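Local coordinates for ylmH (Streptococcus pneumoniae, PDB 2FPH), which is a cell division protein of a Gram-positive bacterium whose exact role is not settled, and which probably binds nucleic acid through an RRM-like domain, at residues Leu112-Lys117 and Leu139-Gly144. Numbering follows the deposited sequence.
Sequences LGIERK and LLFQDG
In the putative RNA-binding domain, the loop running from helix 97-105 to strand 119-123 meets the short helix 138-144, where Leu112 and Ile114 reach Leu140, Phe141 and Gly144. No hydrogen bond links the two segments; they are joined by apolar side chains. Ile114 points toward the helix and sets CD1 over one face of the Phe141 ring, 4.1 Å from the ring centroid and 19° off the ring normal, a CH-pi contact displaced toward the rim. CG2, anti to the backbone N (CG1 beside it, chi1 -58°), stands beyond the rim, 3.8 Å from Phe141 CZ. A beta-branched isoleucine suits this place because its CG1 arm carries a methyl over the face while the CG2 methyl meets the ring's CZ end. Leu140 CD1 lies on the same face, but the mutual placing of Ile114 CD1 and Leu140 CD1 is doubtful, so the exact position of either methyl is less sure. Leu112 and Leu140 pass alongside each other pointing opposite ways, Leu112 CD2 3.8 Å from Leu140 CD1. The same Leu112 methyl sits 3.7 Å from Gly144 CA, on the side where a CB would collide with it, which suits glycine to the helix end. Phe141 also packs on Ile131, Ile133 and Leu155 of the sheet and on Ile104 of helix 97-105, which Ile114 also touches. Phe141 thus links the loop to the antiparallel sheet beneath the helix, consistent with the hydrophobic core of an RRM-like alpha/beta sandwich.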
loop_
_atom_site.group_PDB
_atom_site.type_symbol
_atom_site.label_atom_id
_atom_site.label_comp_id
_atom_site.label_asym_id
_atom_site.label_seq_id
_atom_site.Cartn_x
_atom_site.Cartn_y
_atom_site.Cartn_z
ATOM N N LEU A 112 16.261 2.227 -8.217
ATOM C CA LEU A 112 15.085 1.875 -7.405
ATOM C C LEU A 112 15.410 1.004 -6.203
ATOM O O LEU A 112 15.232 -0.211 -6.202
ATOM C CB LEU A 112 13.932 1.277 -8.236
ATOM C CG LEU A 112 13.330 2.095 -9.392
ATOM C CD1 LEU A 112 12.008 1.497 -9.836
ATOM C CD2 LEU A 112 13.180 3.580 -9.043
ATOM N N GLY A 113 15.900 1.651 -5.163
ATOM C CA GLY A 113 15.966 1.038 -3.858
ATOM C C GLY A 113 14.690 1.462 -3.174
ATOM O O GLY A 113 14.735 2.261 -2.250
ATOM N N ILE A 114 13.555 0.960 -3.655
ATOM C CA ILE A 114 12.266 1.380 -3.125
ATOM C C ILE A 114 11.759 0.374 -2.096
ATOM O O ILE A 114 11.543 -0.773 -2.417
ATOM C CB ILE A 114 11.221 1.525 -4.235
ATOM C CG1 ILE A 114 11.676 2.532 -5.282
ATOM C CG2 ILE A 114 9.873 1.973 -3.629
ATOM C CD1 ILE A 114 10.962 2.356 -6.608
ATOM N N GLU A 115 11.540 0.877 -0.887
ATOM C CA GLU A 115 11.018 0.144 0.287
ATOM C C GLU A 115 9.628 -0.450 -0.016
ATOM O O GLU A 115 8.800 0.197 -0.697
ATOM C CB GLU A 115 10.963 1.094 1.514
ATOM C CG GLU A 115 11.703 2.459 1.326
ATOM C CD GLU A 115 11.678 3.451 2.505
ATOM O OE1 GLU A 115 12.377 3.216 3.530
ATOM O OE2 GLU A 115 10.995 4.512 2.400
ATOM N N ARG A 116 9.378 -1.662 0.495
ATOM C CA ARG A 116 8.125 -2.371 0.303
ATOM C C ARG A 116 6.947 -1.515 0.761
ATOM O O ARG A 116 5.857 -1.652 0.234
ATOM C CB ARG A 116 8.091 -3.715 1.096
ATOM C CG ARG A 116 7.270 -3.521 2.416
ATOM C CD ARG A 116 7.311 -4.688 3.415
ATOM N NE ARG A 116 6.954 -4.269 4.787
ATOM C CZ ARG A 116 7.684 -3.453 5.548
ATOM N NH1 ARG A 116 8.833 -2.948 5.105
ATOM N NH2 ARG A 116 7.269 -3.135 6.771
ATOM N N LYS A 117 7.145 -0.708 1.790
ATOM C CA LYS A 117 6.020 0.061 2.372
ATOM C C LYS A 117 5.460 1.163 1.448
ATOM O O LYS A 117 4.355 1.756 1.755
ATOM C CB LYS A 117 6.388 0.695 3.721
ATOM C CG LYS A 117 6.359 -0.256 4.896
ATOM C CD LYS A 117 5.456 0.169 6.049
ATOM C CE LYS A 117 4.569 -0.934 6.645
ATOM N NZ LYS A 117 4.575 -0.875 8.164
ATOM N N LEU A 139 6.520 10.171 -9.166
ATOM C CA LEU A 139 7.689 10.470 -9.974
ATOM C C LEU A 139 8.806 9.479 -9.750
ATOM O O LEU A 139 9.403 9.033 -10.684
ATOM C CB LEU A 139 8.200 11.878 -9.710
ATOM C CG LEU A 139 7.422 13.018 -10.346
ATOM C CD1 LEU A 139 8.325 14.241 -10.439
ATOM C CD2 LEU A 139 6.910 12.660 -11.687
ATOM N N LEU A 140 9.057 9.097 -8.513
ATOM C CA LEU A 140 10.029 8.088 -8.247
ATOM C C LEU A 140 9.750 6.861 -9.134
ATOM O O LEU A 140 10.652 6.355 -9.767
ATOM C CB LEU A 140 10.006 7.764 -6.757
ATOM C CG LEU A 140 10.966 6.738 -6.163
ATOM C CD1 LEU A 140 10.744 5.385 -6.741
ATOM C CD2 LEU A 140 12.413 7.176 -6.315
ATOM N N PHE A 141 8.508 6.392 -9.219
ATOM C CA PHE A 141 8.196 5.242 -10.063
ATOM C C PHE A 141 8.167 5.522 -11.528
ATOM O O PHE A 141 8.745 4.770 -12.311
ATOM C CB PHE A 141 6.847 4.612 -9.638
ATOM C CG PHE A 141 6.945 3.765 -8.437
ATOM C CD1 PHE A 141 6.721 4.293 -7.184
ATOM C CD2 PHE A 141 7.168 2.394 -8.553
ATOM C CE1 PHE A 141 6.811 3.483 -6.024
ATOM C CE2 PHE A 141 7.235 1.613 -7.408
ATOM C CZ PHE A 141 7.049 2.157 -6.172
ATOM N N GLN A 142 7.449 6.561 -11.939
ATOM C CA GLN A 142 7.325 6.848 -13.365
ATOM C C GLN A 142 8.705 7.177 -13.971
ATOM O O GLN A 142 9.024 6.744 -15.075
ATOM C CB GLN A 142 6.302 7.967 -13.623
ATOM C CG GLN A 142 4.875 7.491 -13.420
ATOM C CD GLN A 142 3.823 8.375 -14.043
ATOM O OE1 GLN A 142 4.070 9.566 -14.303
ATOM N NE2 GLN A 142 2.627 7.803 -14.264
ATOM N N ASP A 143 9.522 7.978 -13.281
ATOM C CA ASP A 143 10.816 8.337 -13.876
ATOM C C ASP A 143 11.916 7.309 -13.595
ATOM O O ASP A 143 12.892 7.243 -14.328
ATOM C CB ASP A 143 11.257 9.755 -13.429
ATOM C CG ASP A 143 10.346 10.839 -13.959
ATOM O OD1 ASP A 143 9.732 10.641 -15.032
ATOM O OD2 ASP A 143 10.145 11.927 -13.344
ATOM N N GLY A 144 11.760 6.477 -12.576
ATOM C CA GLY A 144 12.807 5.552 -12.191
ATOM C C GLY A 144 12.632 4.166 -12.798
ATOM O O GLY A 144 13.603 3.498 -13.102
#